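PDB 3E82: putative oxidoreductase from Klebsiella pneumoniae subsp. pneumoniae MGH 78578, which probably catalyses an NAD(P)-dependent oxidation or reduction, as a Gfo/Idh/MocA-family enzyme with a nucleotide-binding Rossmann domain and a C-terminal alpha/beta domain. Local coordinates for the interface of chains A and B. Residues are numbered along the deposited sequence; one frame, centred on the assembly and turned at random. Chains: chain A/B, Putative oxidoreductase.

The interface of chains A and B. Residues chain A 158, 160, 205-207, 233; chain B 149, 246.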
ATOM      1  N   PHE A 158      -5.437  15.677   4.207  1.00 25.43           N
ATOM      2  CA  PHE A 158      -5.675  15.668   5.642  1.00 27.05           C
ATOM      3  C   PHE A 158      -6.898  16.482   6.056  1.00 28.74           C
ATOM      4  O   PHE A 158      -6.858  17.710   6.076  1.00 28.04           O
ATOM      5  CB  PHE A 158      -4.434  16.197   6.363  1.00 25.45           C
ATOM      6  CG  PHE A 158      -4.433  15.935   7.841  1.00 24.77           C
ATOM      7  CD1 PHE A 158      -4.402  14.630   8.329  1.00 22.62           C
ATOM      8  CD2 PHE A 158      -4.473  16.991   8.749  1.00 24.77           C
ATOM      9  CE1 PHE A 158      -4.409  14.379   9.700  1.00 23.94           C
ATOM     10  CE2 PHE A 158      -4.483  16.750  10.122  1.00 25.94           C
ATOM     11  CZ  PHE A 158      -4.451  15.442  10.596  1.00 25.05           C
ATOM     12  N   PRO A 160      -9.170  15.773   9.164  1.00 36.05           N
ATOM     13  CA  PRO A 160      -9.632  15.082  10.368  1.00 37.91           C
ATOM     14  C   PRO A 160     -11.015  15.529  10.837  1.00 40.72           C
ATOM     15  O   PRO A 160     -11.715  14.783  11.519  1.00 41.68           O
ATOM     16  CB  PRO A 160      -8.541  15.403  11.385  1.00 37.15           C
ATOM     17  CG  PRO A 160      -8.111  16.777  10.977  1.00 37.63           C
ATOM     18  CD  PRO A 160      -8.028  16.655   9.468  1.00 35.64           C
ATOM     19  N   LEU A 205     -12.553   5.374   8.871  1.00 19.25           N
ATOM     20  CA  LEU A 205     -11.640   5.435  10.006  1.00 20.40           C
ATOM     21  C   LEU A 205     -11.626   6.695  10.862  1.00 21.70           C
ATOM     22  O   LEU A 205     -11.227   6.638  12.028  1.00 20.24           O
ATOM     23  CB  LEU A 205     -10.222   5.135   9.514  1.00 19.99           C
ATOM     24  CG  LEU A 205     -10.065   3.782   8.802  1.00 21.13           C
ATOM     25  CD1 LEU A 205      -8.683   3.675   8.165  1.00 20.68           C
ATOM     26  CD2 LEU A 205     -10.278   2.653   9.799  1.00 19.12           C
ATOM     27  N   ARG A 206     -12.027   7.832  10.298  1.00 20.47           N
ATOM     28  CA  ARG A 206     -12.058   9.051  11.083  1.00 22.27           C
ATOM     29  C   ARG A 206     -13.121   8.876  12.151  1.00 23.35           C
ATOM     30  O   ARG A 206     -14.219   8.394  11.878  1.00 21.91           O
ATOM     31  CB  ARG A 206     -12.386  10.262  10.213  1.00 19.87           C
ATOM     32  CG  ARG A 206     -11.241  10.669   9.304  1.00 19.65           C
ATOM     33  CD  ARG A 206     -11.598  11.870   8.485  1.00 22.09           C
ATOM     34  NE  ARG A 206     -12.769  11.618   7.646  1.00 23.35           N
ATOM     35  CZ  ARG A 206     -13.303  12.525   6.840  1.00 25.82           C
ATOM     36  NH1 ARG A 206     -12.765  13.739   6.765  1.00 26.62           N
ATOM     37  NH2 ARG A 206     -14.376  12.230   6.119  1.00 26.02           N
ATOM     38  N   ASP A 207     -12.786   9.255  13.375  1.00 25.74           N
ATOM     39  CA  ASP A 207     -13.714   9.125  14.486  1.00 29.45           C
ATOM     40  C   ASP A 207     -15.017   9.868  14.191  1.00 28.46           C
ATOM     41  O   ASP A 207     -15.008  11.060  13.881  1.00 27.93           O
ATOM     42  CB  ASP A 207     -13.075   9.678  15.760  1.00 35.25           C
ATOM     43  CG  ASP A 207     -13.701   9.108  17.012  1.00 40.79           C
ATOM     44  OD1 ASP A 207     -13.607   7.875  17.208  1.00 44.44           O
ATOM     45  OD2 ASP A 207     -14.291   9.887  17.793  1.00 44.74           O
ATOM     46  N   LEU A 233      -7.176  10.994   5.794  1.00 19.35           N
ATOM     47  CA  LEU A 233      -6.280  11.173   6.939  1.00 20.18           C
ATOM     48  C   LEU A 233      -4.799  10.990   6.611  1.00 20.29           C
ATOM     49  O   LEU A 233      -4.157  10.039   7.076  1.00 18.96           O
ATOM     50  CB  LEU A 233      -6.660  10.217   8.075  1.00 21.29           C
ATOM     51  CG  LEU A 233      -7.876  10.564   8.927  1.00 26.51           C
ATOM     52  CD1 LEU A 233      -8.141   9.443   9.931  1.00 27.29           C
ATOM     53  CD2 LEU A 233      -7.632  11.884   9.643  1.00 25.79           C
TER
ATOM     54  N   LYS B 149      -4.176   5.314  12.354  1.00 15.48           N
ATOM     55  CA  LYS B 149      -5.207   4.826  11.449  1.00 16.78           C
ATOM     56  C   LYS B 149      -4.647   4.031  10.271  1.00 16.47           C
ATOM     57  O   LYS B 149      -5.329   3.159   9.723  1.00 14.02           O
ATOM     58  CB  LYS B 149      -6.052   6.010  10.939  1.00 17.82           C
ATOM     59  CG  LYS B 149      -6.904   6.660  12.038  1.00 20.37           C
ATOM     60  CD  LYS B 149      -7.821   5.617  12.659  1.00 25.04           C
ATOM     61  CE  LYS B 149      -8.317   6.018  14.042  1.00 28.15           C
ATOM     62  NZ  LYS B 149      -9.232   7.176  14.001  1.00 28.04           N
ATOM     63  N   ASP B 246      -4.790  10.566  13.207  1.00 21.78           N
ATOM     64  CA  ASP B 246      -5.711  11.683  13.017  1.00 23.32           C
ATOM     65  C   ASP B 246      -5.160  13.037  13.466  1.00 24.65           C
ATOM     66  O   ASP B 246      -5.846  14.048  13.357  1.00 24.51           O
ATOM     67  CB  ASP B 246      -7.050  11.411  13.705  1.00 26.24           C
ATOM     68  CG  ASP B 246      -6.898  11.047  15.166  1.00 28.95           C
ATOM     69  OD1 ASP B 246      -5.880  11.424  15.777  1.00 29.72           O
ATOM     70  OD2 ASP B 246      -7.815  10.390  15.706  1.00 32.74           O
TER
HETATM   71  O   HOH W   1     -10.386  10.562  13.703  1.00 32.98           O
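Irregular loop residues of chain A, with A:Leu233 just past strand 225-231, face B:Lys149, the second residue of strand 148-156, and B:Asp246 in the short turn between strands 241-245 and 248-252. The patch belongs to a two-fold interface between C-terminal alpha/beta domains, recurs with the chains exchanged, and probably helps hold a dimer together. B:Lys149 starts with CG anti to its carbonyl carbon (chi1 -68°), then bends at chi2 and chi4, so that its methylenes run along the apolar surface and its tip turns to the A:Leu205 backbone. There the side-chain amine NZ donates a hydrogen bond to the carbonyl O of A:Leu205 (2.9 Å), lying above the carbonyl plane with a C=O...N angle of 150°. Nearer the backbone of the lysine, CG packs on methyl CD1 of A:Leu233 at 3.7 Å, the two side chains passing at a slant, while CD lies 4.0 Å from CB of A:Leu205. The other methyl of A:Leu233, CD2, lies 3.9 Å from CA of B:Asp246; the two side chains lie parallel, headed in the same direction. B:Asp246 tucks CG into the tight slot flanked by its own N and C (chi1 53°). Its OD2 makes a loose salt bridge with NZ of B:Lys149 in its own chain (3.9 Å), which may help orient the NZ group. The B:Asp246 carbonyl O meets the tip of the A:Phe158 ring, 3.4 Å from CZ, and CB of A:Pro160, whose CD covers one ring face near the rim. Water 1 links the chains, 2.8 Å from the A:Asp207 amide N and, at a longer 3.3 Å, from the carboxylate OD2 of B:Asp246.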